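Local coordinates for protein Alpha/beta hydrolase (PDB 4EZI) that is of unconfirmed function but has the alpha/beta-hydrolase fold and is probably a serine hydrolase, perhaps a lipase acting on triacylglycerols, at residues Y79-T83 / S169-T175; A193-G197 / Q362-F366; Y201-E205 / G325-A329; H301-P306 / S332-S337; L310-K316 / V340-S346. All coordinates share one frame; numbering follows the deposited sequence.

Contact 1: Y79-T83 / S169-T175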
# COMPACT_ATOMS: atom_id res chain seq x y z
N TYR A 79 0.72 5.51 -5.83
CA TYR A 79 1.30 4.24 -5.48
C TYR A 79 1.40 4.12 -3.95
O TYR A 79 2.09 4.93 -3.32
CB TYR A 79 2.70 4.04 -6.11
CG TYR A 79 3.19 2.64 -5.84
CD1 TYR A 79 3.91 2.35 -4.68
CD2 TYR A 79 2.84 1.61 -6.68
CE1 TYR A 79 4.31 1.06 -4.41
CE2 TYR A 79 3.20 0.30 -6.40
CZ TYR A 79 3.92 0.03 -5.26
OH TYR A 79 4.29 -1.27 -4.99
N GLN A 80 0.76 3.08 -3.43
CA GLN A 80 0.66 2.81 -2.00
C GLN A 80 1.62 1.67 -1.63
O GLN A 80 1.47 0.52 -2.06
CB GLN A 80 -0.77 2.42 -1.69
CG GLN A 80 -1.76 3.57 -1.71
CD GLN A 80 -1.89 4.26 -3.04
OE1 GLN A 80 -1.52 5.43 -3.14
NE2 GLN A 80 -2.43 3.57 -4.05
N HIS A 81 2.61 1.99 -0.81
CA HIS A 81 3.68 1.06 -0.46
C HIS A 81 3.24 -0.08 0.45
O HIS A 81 2.21 -0.01 1.12
CB HIS A 81 4.88 1.81 0.13
CG HIS A 81 4.65 2.37 1.50
ND1 HIS A 81 4.63 1.59 2.63
CD2 HIS A 81 4.54 3.65 1.93
CE1 HIS A 81 4.45 2.35 3.70
NE2 HIS A 81 4.41 3.61 3.30
N GLY A 82 4.07 -1.11 0.50
CA GLY A 82 3.82 -2.26 1.34
C GLY A 82 4.25 -2.06 2.79
O GLY A 82 4.52 -0.96 3.23
N THR A 83 4.27 -3.13 3.55
CA THR A 83 4.50 -3.03 5.00
C THR A 83 5.88 -2.45 5.26
O THR A 83 6.88 -2.97 4.76
CB THR A 83 4.45 -4.41 5.66
OG1 THR A 83 3.17 -4.99 5.44
CG2 THR A 83 4.75 -4.34 7.15
N SER A 169 1.03 -5.45 -1.45
CA SER A 169 0.98 -6.03 -0.10
C SER A 169 0.04 -5.17 0.76
O SER A 169 -1.12 -5.01 0.37
CB SER A 169 2.40 -6.24 0.42
OG SER A 169 2.45 -7.13 1.52
N GLU A 170 0.48 -4.63 1.90
CA GLU A 170 -0.38 -3.68 2.63
C GLU A 170 -0.93 -2.63 1.67
O GLU A 170 -2.07 -2.20 1.80
CB GLU A 170 0.39 -2.97 3.77
CG GLU A 170 -0.51 -2.04 4.57
CD GLU A 170 0.19 -1.17 5.56
OE1 GLU A 170 1.43 -1.06 5.54
OE2 GLU A 170 -0.55 -0.57 6.41
N GLY A 171 -0.09 -2.19 0.74
CA GLY A 171 -0.49 -1.19 -0.23
C GLY A 171 -1.49 -1.62 -1.27
O GLY A 171 -2.17 -0.78 -1.84
N GLY A 172 -1.57 -2.93 -1.50
CA GLY A 172 -2.67 -3.44 -2.32
C GLY A 172 -4.00 -3.24 -1.61
O GLY A 172 -4.99 -2.85 -2.22
N PHE A 173 -4.01 -3.53 -0.31
CA PHE A 173 -5.17 -3.23 0.53
C PHE A 173 -5.46 -1.72 0.54
O PHE A 173 -6.60 -1.31 0.34
CB PHE A 173 -4.91 -3.81 1.92
CG PHE A 173 -6.01 -3.58 2.93
CD1 PHE A 173 -6.05 -2.45 3.72
CD2 PHE A 173 -6.98 -4.54 3.12
CE1 PHE A 173 -7.03 -2.28 4.67
CE2 PHE A 173 -7.96 -4.37 4.08
CZ PHE A 173 -8.00 -3.24 4.84
N SER A 174 -4.44 -0.90 0.75
CA SER A 174 -4.64 0.55 0.73
C SER A 174 -5.26 1.00 -0.58
O SER A 174 -6.12 1.88 -0.59
CB SER A 174 -3.31 1.25 0.89
OG SER A 174 -2.67 0.88 2.10
N THR A 175 -4.80 0.43 -1.69
CA THR A 175 -5.29 0.80 -3.00
C THR A 175 -6.78 0.48 -3.14
O THR A 175 -7.57 1.31 -3.64
CB THR A 175 -4.48 0.08 -4.09
OG1 THR A 175 -3.13 0.54 -4.05
CG2 THR A 175 -5.04 0.30 -5.49
O HOH W 1 4.14 -5.98 3.08
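Q80 reaches T175 with its amide: NE2 donates to OG1 at 3.1 Å, the N-H...O angle is 167°, and the acceptor lies almost in the amide plane, while OE1 is hydrogen-bonded to S78 OG. A bend at chi2 (61°) folds the chain so that CB and CG lie against S174 CB while NE2 still meets T175. The hydroxyl it uses is itself held, because T175 OG1 donates to G171 O at 2.7 Å. Beside this, G171 CA makes a C-H...O contact of 3.2 Å with Q80 O, an approach made possible by the missing side chain. The glycine belongs to what looks like a nucleophile elbow, the strained strand-to-helix turn of alpha/beta hydrolases: S169 has phi 64° and its OG is hydrogen-bonded to H351, consistent with a Ser-His-Asp triad with D318. One water bridges the loop to this serine, accepting from T83 N at 2.9 Å and lying 2.6 Å from S169 OG. T83 OG1, bonded to Y131, rests 3.8 Å from CB of E170, whose OE2 is held by H129. Further out, H81 ND1 donates to G82 O at 2.6 Å, in the carbonyl plane on a lone pair.

Contact 2: A193-G197 / Q362-F366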
# COMPACT_ATOMS: atom_id res chain seq x y z
N ALA A 193 -7.82 3.46 -13.89
CA ALA A 193 -7.50 2.04 -13.75
C ALA A 193 -6.92 1.82 -12.37
O ALA A 193 -6.28 2.71 -11.80
CB ALA A 193 -6.50 1.59 -14.79
N VAL A 194 -7.12 0.62 -11.84
CA VAL A 194 -6.74 0.25 -10.47
C VAL A 194 -6.11 -1.15 -10.53
O VAL A 194 -6.71 -2.06 -11.09
CB VAL A 194 -7.97 0.28 -9.54
CG1 VAL A 194 -7.55 -0.07 -8.11
CG2 VAL A 194 -8.61 1.66 -9.59
N ALA A 195 -4.94 -1.33 -9.91
CA ALA A 195 -4.24 -2.60 -9.97
C ALA A 195 -3.55 -2.91 -8.62
O ALA A 195 -2.35 -2.73 -8.46
CB ALA A 195 -3.23 -2.62 -11.11
N PRO A 196 -4.31 -3.38 -7.61
CA PRO A 196 -3.70 -3.82 -6.36
C PRO A 196 -2.85 -5.06 -6.58
O PRO A 196 -3.33 -6.03 -7.15
CB PRO A 196 -4.90 -4.13 -5.47
CG PRO A 196 -5.93 -4.54 -6.43
CD PRO A 196 -5.76 -3.63 -7.61
N GLY A 197 -1.62 -5.03 -6.07
CA GLY A 197 -0.68 -6.11 -6.18
C GLY A 197 -0.56 -6.90 -4.89
O GLY A 197 -0.34 -6.33 -3.81
N GLN A 362 1.35 -4.11 -13.50
CA GLN A 362 0.63 -2.88 -13.16
C GLN A 362 0.88 -1.80 -14.21
O GLN A 362 -0.07 -1.19 -14.71
CB GLN A 362 1.05 -2.37 -11.77
CG GLN A 362 0.60 -3.29 -10.65
CD GLN A 362 1.23 -2.96 -9.31
OE1 GLN A 362 2.36 -2.48 -9.24
NE2 GLN A 362 0.50 -3.21 -8.23
N VAL A 363 2.14 -1.57 -14.54
CA VAL A 363 2.47 -0.57 -15.56
C VAL A 363 1.78 -0.87 -16.90
O VAL A 363 1.21 -0.01 -17.54
CB VAL A 363 4.02 -0.43 -15.79
CG1 VAL A 363 4.32 0.54 -16.97
CG2 VAL A 363 4.72 0.01 -14.51
N ASP A 364 1.84 -2.14 -17.30
CA ASP A 364 1.24 -2.55 -18.57
C ASP A 364 -0.28 -2.35 -18.57
O ASP A 364 -0.86 -1.95 -19.58
CB ASP A 364 1.59 -3.98 -18.89
CG ASP A 364 3.02 -4.17 -19.32
OD1 ASP A 364 3.70 -3.20 -19.71
OD2 ASP A 364 3.46 -5.34 -19.31
N PHE A 365 -0.92 -2.64 -17.45
CA PHE A 365 -2.35 -2.42 -17.31
C PHE A 365 -2.70 -0.94 -17.44
O PHE A 365 -3.63 -0.57 -18.17
CB PHE A 365 -2.82 -2.96 -15.96
CG PHE A 365 -4.31 -3.02 -15.78
CD1 PHE A 365 -5.09 -3.87 -16.54
CD2 PHE A 365 -4.93 -2.25 -14.81
CE1 PHE A 365 -6.46 -3.96 -16.33
CE2 PHE A 365 -6.29 -2.31 -14.61
CZ PHE A 365 -7.06 -3.19 -15.36
N PHE A 366 -1.94 -0.08 -16.79
CA PHE A 366 -2.19 1.34 -16.87
C PHE A 366 -1.97 1.88 -18.28
O PHE A 366 -2.76 2.68 -18.78
CB PHE A 366 -1.33 2.11 -15.86
CG PHE A 366 -1.66 1.78 -14.43
CD1 PHE A 366 -2.89 1.20 -14.08
CD2 PHE A 366 -0.73 2.00 -13.43
CE1 PHE A 366 -3.18 0.91 -12.78
CE2 PHE A 366 -1.03 1.71 -12.10
CZ PHE A 366 -2.25 1.16 -11.77
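F366 packs its ring against two alanines of the strand, CD1 lying 3.7 Å from A193 CB and CE1 3.9 Å from A195 CB. V194 N sits at the edge of the same ring, near its plane. With CG anti to the carbonyl carbon (chi1 -64°), the ring stays beside its own helix, where Q362 O lies over one face, 3.3 Å above the plane and offset toward the rim. F365, one residue earlier in the helix, has a different first torsion, its CG anti to the backbone N. Its CE2 meets V194 O at 3.6 Å and also touches A193 CB. The small methyls of A193 and A195 thus let both rings approach the backbone. One turn before F366, Q362, extended beyond CG, reaches the strand backbone at A195, where NE2 donates to A195 O at 2.9 Å. The donor stands nearly in line with the C=O bond, but the N-H...O angle of 133° shows a bent bond, and the acceptor is tilted out of the amide plane. NE2 also donates to G167 O, so a single amide links two neighbouring strands. Helix 362-366 runs at 169° to strand 193-197, with axes 8.6 Å apart: the antiparallel helix-on-sheet packing of an alpha/beta hydrolase, here with the C-terminal helix.

Contact 3: Y201-E205 / G325-A329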
# COMPACT_ATOMS: atom_id res chain seq x y z
N TYR A 201 -6.85 -10.26 1.06
CA TYR A 201 -8.28 -10.20 0.89
C TYR A 201 -8.97 -11.16 1.85
O TYR A 201 -8.66 -12.34 1.89
CB TYR A 201 -8.72 -10.58 -0.53
CG TYR A 201 -8.16 -9.73 -1.66
CD1 TYR A 201 -8.77 -8.54 -2.05
CD2 TYR A 201 -7.02 -10.13 -2.32
CE1 TYR A 201 -8.24 -7.79 -3.13
CE2 TYR A 201 -6.49 -9.39 -3.37
CZ TYR A 201 -7.09 -8.20 -3.75
OH TYR A 201 -6.56 -7.44 -4.76
N GLY A 202 -9.88 -10.62 2.63
CA GLY A 202 -10.74 -11.40 3.51
C GLY A 202 -10.16 -11.62 4.88
O GLY A 202 -9.05 -12.14 5.04
N TRP A 203 -10.94 -11.27 5.90
CA TRP A 203 -10.49 -11.42 7.28
C TRP A 203 -10.22 -12.89 7.61
O TRP A 203 -9.14 -13.24 8.07
CB TRP A 203 -11.53 -10.83 8.22
CG TRP A 203 -11.21 -11.04 9.65
CD1 TRP A 203 -11.89 -11.84 10.52
CD2 TRP A 203 -10.09 -10.51 10.37
NE1 TRP A 203 -11.28 -11.81 11.76
CE2 TRP A 203 -10.18 -11.01 11.69
CE3 TRP A 203 -9.03 -9.66 10.04
CZ2 TRP A 203 -9.24 -10.69 12.66
CZ3 TRP A 203 -8.11 -9.33 11.01
CH2 TRP A 203 -8.22 -9.85 12.31
N GLU A 204 -11.22 -13.73 7.40
CA GLU A 204 -11.05 -15.15 7.73
C GLU A 204 -9.94 -15.79 6.89
O GLU A 204 -9.10 -16.53 7.39
CB GLU A 204 -12.38 -15.91 7.60
CG GLU A 204 -12.27 -17.40 8.02
CD GLU A 204 -13.58 -18.16 7.93
OE1 GLU A 204 -14.57 -17.63 7.36
OE2 GLU A 204 -13.61 -19.31 8.46
N GLU A 205 -9.95 -15.52 5.59
CA GLU A 205 -8.96 -16.10 4.68
C GLU A 205 -7.54 -15.70 5.09
O GLU A 205 -6.62 -16.53 5.12
CB GLU A 205 -9.25 -15.71 3.22
CG GLU A 205 -10.55 -16.33 2.64
CD GLU A 205 -11.85 -15.71 3.19
OE1 GLU A 205 -11.88 -14.57 3.73
OE2 GLU A 205 -12.91 -16.40 3.05
N GLY A 325 -7.73 -15.65 -1.44
CA GLY A 325 -8.44 -14.41 -1.15
C GLY A 325 -8.63 -13.55 -2.40
O GLY A 325 -9.68 -12.98 -2.62
N ALA A 326 -7.60 -13.51 -3.25
CA ALA A 326 -7.70 -12.75 -4.51
C ALA A 326 -8.78 -13.37 -5.40
O ALA A 326 -9.57 -12.65 -6.03
CB ALA A 326 -6.36 -12.72 -5.23
N GLU A 327 -8.85 -14.69 -5.44
CA GLU A 327 -9.85 -15.38 -6.26
C GLU A 327 -11.26 -15.07 -5.76
O GLU A 327 -12.17 -14.76 -6.54
CB GLU A 327 -9.57 -16.88 -6.28
CG GLU A 327 -8.31 -17.22 -7.04
CD GLU A 327 -7.87 -18.66 -6.94
OE1 GLU A 327 -8.00 -19.25 -5.84
OE2 GLU A 327 -7.33 -19.18 -7.95
N MSE A 328 -11.43 -15.09 -4.45
CA MSE A 328 -12.70 -14.73 -3.82
C MSE A 328 -13.09 -13.29 -4.15
O MSE A 328 -14.23 -13.00 -4.53
CB MSE A 328 -12.57 -14.90 -2.31
CG MSE A 328 -13.73 -14.34 -1.51
SE MSE A 328 -13.25 -14.33 0.36
CE MSE A 328 -12.00 -12.83 0.31
N ALA A 329 -12.14 -12.36 -4.02
CA ALA A 329 -12.41 -10.95 -4.31
C ALA A 329 -12.78 -10.77 -5.78
O ALA A 329 -13.69 -10.00 -6.11
CB ALA A 329 -11.20 -10.10 -3.96
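Y201 fits its side chain onto the surface that G325, A326 and A329 form on one side of helix 323-334, joining the loop after strand 193-197, at the start of helix 203-212, to that helix. Its CB lies 3.3 Å from G325 O, where the lack of a side chain lets the two backbones come close: the CA atoms of Y201 and G325 are 4.7 Å apart. Beyond CB the ring settles between two alanines. CD1 meets A329 CB at 3.5 Å, and on the other side of the ring CD2 comes as near to A326 CA, with CE2 3.8 Å from A326 CB. With CG anti to the carbonyl carbon (chi1 -59°), the ring extends along the helix surface, and its far end reaches L312 of strand 310-314. The complementary bump is selenomethionine M328. In the conformer given, its chain turns at chi3 (74°), which brings the methyl CE into a hollow bordered by Y201 O and G202 CA, each 3.7 Å away. G202, the N-cap residue of helix 203-212, offers only its CA there, and its phi is positive (90°). E205, bent at chi2, brings its carboxylate beside the selenium of this conformer. Y302 lies against M328 and A329 as well, and so adds a further wall. Across these two segments the contact has no hydrogen bonds; it depends on dispersion and on the close apolar fit of Y201 against the two alanines.

Contact 4: H301-P306 / S332-S337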
# COMPACT_ATOMS: atom_id res chain seq x y z
N HIS A 301 -13.17 -5.53 2.12
CA HIS A 301 -13.44 -4.48 1.15
C HIS A 301 -13.34 -5.02 -0.26
O HIS A 301 -12.56 -4.55 -1.07
CB HIS A 301 -12.49 -3.30 1.38
CG HIS A 301 -12.68 -2.66 2.72
ND1 HIS A 301 -13.58 -1.63 2.93
CD2 HIS A 301 -12.10 -2.91 3.92
CE1 HIS A 301 -13.55 -1.29 4.21
NE2 HIS A 301 -12.68 -2.06 4.83
N TYR A 302 -14.15 -6.01 -0.56
CA TYR A 302 -14.14 -6.61 -1.87
C TYR A 302 -15.56 -6.77 -2.41
O TYR A 302 -15.78 -7.57 -3.31
CB TYR A 302 -13.38 -7.93 -1.87
CG TYR A 302 -13.84 -8.89 -0.79
CD1 TYR A 302 -14.92 -9.71 -1.01
CD2 TYR A 302 -13.20 -8.95 0.45
CE1 TYR A 302 -15.39 -10.58 -0.02
CE2 TYR A 302 -13.66 -9.83 1.45
CZ TYR A 302 -14.75 -10.63 1.20
OH TYR A 302 -15.23 -11.50 2.17
N ASP A 303 -16.48 -5.96 -1.89
CA ASP A 303 -17.89 -6.05 -2.27
C ASP A 303 -18.49 -4.67 -2.51
O ASP A 303 -19.50 -4.29 -1.92
CB ASP A 303 -18.68 -6.78 -1.18
CG ASP A 303 -20.08 -7.18 -1.63
OD1 ASP A 303 -20.30 -7.40 -2.85
OD2 ASP A 303 -20.96 -7.29 -0.74
N PHE A 304 -17.86 -3.92 -3.40
CA PHE A 304 -18.36 -2.64 -3.86
C PHE A 304 -18.22 -2.60 -5.37
O PHE A 304 -17.45 -3.35 -5.96
CB PHE A 304 -17.62 -1.47 -3.22
CG PHE A 304 -16.14 -1.39 -3.55
CD1 PHE A 304 -15.21 -2.06 -2.78
CD2 PHE A 304 -15.70 -0.63 -4.63
CE1 PHE A 304 -13.85 -1.98 -3.08
CE2 PHE A 304 -14.34 -0.55 -4.93
CZ PHE A 304 -13.43 -1.21 -4.14
N LYS A 305 -19.02 -1.75 -6.01
CA LYS A 305 -18.98 -1.59 -7.44
C LYS A 305 -17.74 -0.81 -7.87
O LYS A 305 -17.60 0.36 -7.49
CB LYS A 305 -20.24 -0.88 -7.93
CG LYS A 305 -20.31 -0.73 -9.45
CD LYS A 305 -21.57 -0.01 -9.90
CE LYS A 305 -21.63 0.11 -11.42
NZ LYS A 305 -22.66 1.10 -11.86
N PRO A 306 -16.88 -1.44 -8.68
CA PRO A 306 -15.72 -0.67 -9.16
C PRO A 306 -16.16 0.36 -10.18
O PRO A 306 -17.07 0.10 -10.99
CB PRO A 306 -14.86 -1.73 -9.84
CG PRO A 306 -15.35 -3.02 -9.40
CD PRO A 306 -16.79 -2.85 -9.05
N SER A 332 -16.32 -11.73 -6.36
CA SER A 332 -17.16 -10.73 -5.75
C SER A 332 -17.29 -9.46 -6.61
O SER A 332 -18.39 -8.96 -6.84
CB SER A 332 -16.66 -10.43 -4.33
OG SER A 332 -17.51 -9.51 -3.67
N PHE A 333 -16.16 -8.94 -7.08
CA PHE A 333 -16.20 -7.74 -7.89
C PHE A 333 -16.88 -7.96 -9.24
O PHE A 333 -17.50 -7.06 -9.79
CB PHE A 333 -14.79 -7.22 -8.14
CG PHE A 333 -14.17 -6.48 -6.97
CD1 PHE A 333 -14.77 -5.34 -6.46
CD2 PHE A 333 -12.97 -6.92 -6.39
CE1 PHE A 333 -14.20 -4.63 -5.42
CE2 PHE A 333 -12.40 -6.19 -5.34
CZ PHE A 333 -13.01 -5.05 -4.86
N ARG A 334 -16.74 -9.17 -9.79
CA ARG A 334 -17.38 -9.52 -11.05
C ARG A 334 -18.90 -9.47 -11.00
O ARG A 334 -19.54 -9.37 -12.05
CB ARG A 334 -16.92 -10.89 -11.54
CG ARG A 334 -15.49 -10.91 -12.04
CD ARG A 334 -15.34 -10.33 -13.43
NE ARG A 334 -15.93 -11.20 -14.43
CZ ARG A 334 -15.79 -11.04 -15.74
NH1 ARG A 334 -15.06 -10.04 -16.23
NH2 ARG A 334 -16.39 -11.87 -16.58
N LYS A 335 -19.50 -9.51 -9.80
CA LYS A 335 -20.96 -9.32 -9.68
C LYS A 335 -21.38 -7.94 -10.19
O LYS A 335 -22.53 -7.76 -10.59
CB LYS A 335 -21.44 -9.43 -8.23
CG LYS A 335 -21.24 -10.76 -7.55
CD LYS A 335 -22.01 -10.83 -6.21
CE LYS A 335 -21.83 -9.62 -5.27
NZ LYS A 335 -20.43 -9.40 -4.82
N TYR A 336 -20.47 -6.97 -10.16
CA TYR A 336 -20.78 -5.56 -10.38
C TYR A 336 -20.27 -5.03 -11.72
O TYR A 336 -20.79 -4.03 -12.21
CB TYR A 336 -20.15 -4.71 -9.29
CG TYR A 336 -20.64 -5.02 -7.92
CD1 TYR A 336 -21.92 -4.69 -7.52
CD2 TYR A 336 -19.84 -5.69 -7.01
CE1 TYR A 336 -22.38 -5.00 -6.25
CE2 TYR A 336 -20.28 -6.00 -5.75
CZ TYR A 336 -21.55 -5.64 -5.37
OH TYR A 336 -22.02 -5.94 -4.12
N SER A 337 -19.25 -5.67 -12.28
CA SER A 337 -18.61 -5.16 -13.49
C SER A 337 -17.89 -6.26 -14.26
O SER A 337 -17.29 -7.17 -13.66
CB SER A 337 -17.60 -4.05 -13.14
OG SER A 337 -16.89 -3.61 -14.28
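D303 receives two donors on a single carboxylate oxygen. Y336 OH donates to D303 OD1 at 2.6 Å, and K335 NZ, in a salt bridge, reaches the same atom at 2.8 Å. Both stand well out of the carboxylate plane, on opposite faces of it, so OD1 is held from above and below. The aspartate CG lies anti to its backbone N (chi1 -168°), which carries the carboxylate across to K335 and Y336. K335 curls at chi3 and chi4, letting NZ also donate to S332 O at 2.9 Å. That carbonyl takes K335 N from its other face. S332 OG in turn donates to Y302 O at 2.6 Å, tilted 33° from the carbonyl plane. The same carbonyl oxygen stands over the centre of one face of the F333 ring, 3.8 Å above it, while F304 O lies at the ring's edge in plane. F333 and F304 form an edge-to-face pair: the edge of F333 points to the face of F304, with planes at 85°. P306 completes the apolar part, setting CG on F333 and CD on Y336 CB, while F304 and P306 also touch helix 170-185, at I176 and E180 and at F179. D303 and K335 are exposed, whereas F333 and P306 are buried, in a contact at the protein surface between the loop from helix 292-299 to strand 310-314 and segment 332-337. Since a lysine and a tyrosine hydroxyl share OD1, the aspartate is probably stabilised in its charged form.

Contact 5: L310-K316 / V340-S346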
# COMPACT_ATOMS: atom_id res chain seq x y z
N LEU A 310 -10.27 -2.80 -13.24
CA LEU A 310 -9.65 -3.33 -12.03
C LEU A 310 -8.92 -4.63 -12.33
O LEU A 310 -9.53 -5.58 -12.83
CB LEU A 310 -10.73 -3.55 -10.97
CG LEU A 310 -10.31 -4.20 -9.65
CD1 LEU A 310 -9.32 -3.31 -8.90
CD2 LEU A 310 -11.55 -4.49 -8.80
N LEU A 311 -7.64 -4.66 -11.96
CA LEU A 311 -6.80 -5.83 -12.12
C LEU A 311 -6.30 -6.29 -10.75
O LEU A 311 -5.57 -5.55 -10.12
CB LEU A 311 -5.59 -5.54 -13.02
CG LEU A 311 -4.56 -6.66 -13.12
CD1 LEU A 311 -5.13 -7.90 -13.75
CD2 LEU A 311 -3.29 -6.21 -13.84
N LEU A 312 -6.64 -7.49 -10.31
CA LEU A 312 -6.10 -8.05 -9.09
C LEU A 312 -4.93 -8.93 -9.51
O LEU A 312 -5.14 -9.99 -10.12
CB LEU A 312 -7.16 -8.89 -8.35
CG LEU A 312 -8.53 -8.25 -8.15
CD1 LEU A 312 -9.40 -9.19 -7.28
CD2 LEU A 312 -8.43 -6.82 -7.57
N VAL A 313 -3.71 -8.49 -9.24
CA VAL A 313 -2.53 -9.17 -9.74
C VAL A 313 -1.60 -9.59 -8.59
O VAL A 313 -1.27 -8.79 -7.73
CB VAL A 313 -1.80 -8.33 -10.83
CG1 VAL A 313 -1.54 -6.87 -10.37
CG2 VAL A 313 -0.54 -9.01 -11.29
N GLY A 314 -1.19 -10.86 -8.63
CA GLY A 314 -0.39 -11.44 -7.57
C GLY A 314 0.33 -12.67 -8.06
O GLY A 314 0.62 -12.79 -9.26
N THR A 315 0.59 -13.60 -7.14
CA THR A 315 1.31 -14.82 -7.44
C THR A 315 0.69 -15.98 -6.67
O THR A 315 0.49 -15.90 -5.46
CB THR A 315 2.81 -14.74 -7.11
OG1 THR A 315 3.39 -16.05 -7.29
CG2 THR A 315 3.11 -14.19 -5.69
N LYS A 316 0.39 -17.07 -7.37
CA LYS A 316 -0.08 -18.28 -6.73
C LYS A 316 0.98 -18.92 -5.84
O LYS A 316 0.66 -19.77 -5.00
CB LYS A 316 -0.63 -19.29 -7.77
CG LYS A 316 -1.94 -18.83 -8.37
CD LYS A 316 -2.39 -19.73 -9.51
CE LYS A 316 -3.74 -19.33 -10.04
NZ LYS A 316 -4.18 -20.30 -11.09
N VAL A 340 -13.07 -6.30 -14.89
CA VAL A 340 -12.39 -6.85 -13.71
C VAL A 340 -11.65 -8.09 -14.18
O VAL A 340 -12.25 -8.97 -14.84
CB VAL A 340 -13.39 -7.24 -12.59
CG1 VAL A 340 -12.65 -7.87 -11.38
CG2 VAL A 340 -14.22 -6.05 -12.16
N TRP A 341 -10.36 -8.14 -13.86
CA TRP A 341 -9.51 -9.26 -14.24
C TRP A 341 -8.67 -9.69 -13.05
O TRP A 341 -8.42 -8.92 -12.14
CB TRP A 341 -8.61 -8.86 -15.41
CG TRP A 341 -9.38 -8.43 -16.64
CD1 TRP A 341 -9.83 -9.23 -17.64
CD2 TRP A 341 -9.82 -7.11 -16.95
NE1 TRP A 341 -10.51 -8.48 -18.57
CE2 TRP A 341 -10.50 -7.17 -18.18
CE3 TRP A 341 -9.67 -5.87 -16.33
CZ2 TRP A 341 -11.07 -6.06 -18.77
CZ3 TRP A 341 -10.24 -4.76 -16.92
CH2 TRP A 341 -10.91 -4.86 -18.15
N ILE A 342 -8.21 -10.93 -13.12
CA ILE A 342 -7.30 -11.50 -12.14
C ILE A 342 -6.13 -12.13 -12.90
O ILE A 342 -6.30 -12.74 -13.96
CB ILE A 342 -8.01 -12.55 -11.21
CG1 ILE A 342 -7.06 -12.98 -10.10
CG2 ILE A 342 -8.59 -13.76 -11.99
CD1 ILE A 342 -7.74 -13.85 -9.03
N LYS A 343 -4.92 -11.93 -12.37
CA LYS A 343 -3.71 -12.43 -12.99
C LYS A 343 -2.73 -12.91 -11.93
O LYS A 343 -2.46 -12.20 -10.96
CB LYS A 343 -3.05 -11.30 -13.80
CG LYS A 343 -1.67 -11.59 -14.32
CD LYS A 343 -1.64 -12.60 -15.41
CE LYS A 343 -0.21 -12.72 -15.96
NZ LYS A 343 -0.06 -13.83 -16.94
N SER A 344 -2.20 -14.10 -12.17
CA SER A 344 -1.07 -14.65 -11.42
C SER A 344 0.16 -14.61 -12.30
O SER A 344 0.15 -15.09 -13.45
CB SER A 344 -1.33 -16.11 -11.01
OG SER A 344 -0.17 -16.65 -10.42
N VAL A 345 1.25 -14.08 -11.74
CA VAL A 345 2.51 -13.99 -12.46
C VAL A 345 3.35 -15.27 -12.35
O VAL A 345 4.36 -15.39 -13.08
CB VAL A 345 3.36 -12.78 -12.00
CG1 VAL A 345 2.60 -11.51 -12.22
CG2 VAL A 345 3.81 -12.91 -10.55
N SER A 346 2.97 -16.22 -11.50
CA SER A 346 3.74 -17.43 -11.27
C SER A 346 2.94 -18.40 -10.43
O SER A 346 2.12 -17.98 -9.60
CB SER A 346 5.03 -17.10 -10.50
OG SER A 346 5.85 -18.26 -10.28
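L310 O accepts from W341 N at 2.9 Å, and L312 N then donates to W341 O at the same length. K343 N to L312 O and G314 N to K343 O follow at 3.0 Å, and V345 N to G314 O closes the ladder. All five have N-H...O angles of 159° to 170°. Alternate residues of each strand make the bonds, the pattern of a parallel pair; the axes are 4.7 Å apart at 14°. Where the strands end, K316 N turns to S344 OG at 3.1 Å and makes a weaker, bent bond to S346 O. The first torsion of S344 swings OG to the strand end, where K316 N meets it. T315 OG1 and S346 OG both bond to L349, tying the two strand ends to the loop beyond. CA-H...O contacts run alongside the ladder, such as V340 CA to L310 O.

On the face carrying L311, W341, V313 and K343, the L311 and W341 side chains cross at about a right angle, L311 CD1 lying 4.0 Å from W341 CB and also touching K343 CB. V313 CG2 touches V345 CG1 near the end. The other face carries L310, V340, L312 and I342, with looser side-chain contacts. Helix 323-334 connects the strands as a beta-alpha-beta crossover and covers this second face through F333 on L310 and Y323 on I342. Helix 355-370 packs on the first, F365 against L311 and E361 against V313. Strand 193-197 flanks 310-314 on its other side, and 340-344 is the last strand of the sheet.

How the contacts relate
From the N terminus, contact 1 closes first, joining the end of strand 74-80 to the start of helix 170-185 at the probable nucleophile. Contact 2 opens afterwards at strand 193-197 and closes only on the C-terminal helix 355-370, so its span encloses contacts 3, 4 and 5. Those three cross: their first segments come in the order 201-205, 301-306, 310-316, and their second as 325-329, 332-337, 340-346. Contacts 3 and 4 share helix 323-334, and Y302 also touches G202. Contacts 1, 2 and 5 reach one sheet; S169 N probably bonds G197 O, and V194 O probably bonds L311 N, joining them through adjacent strands.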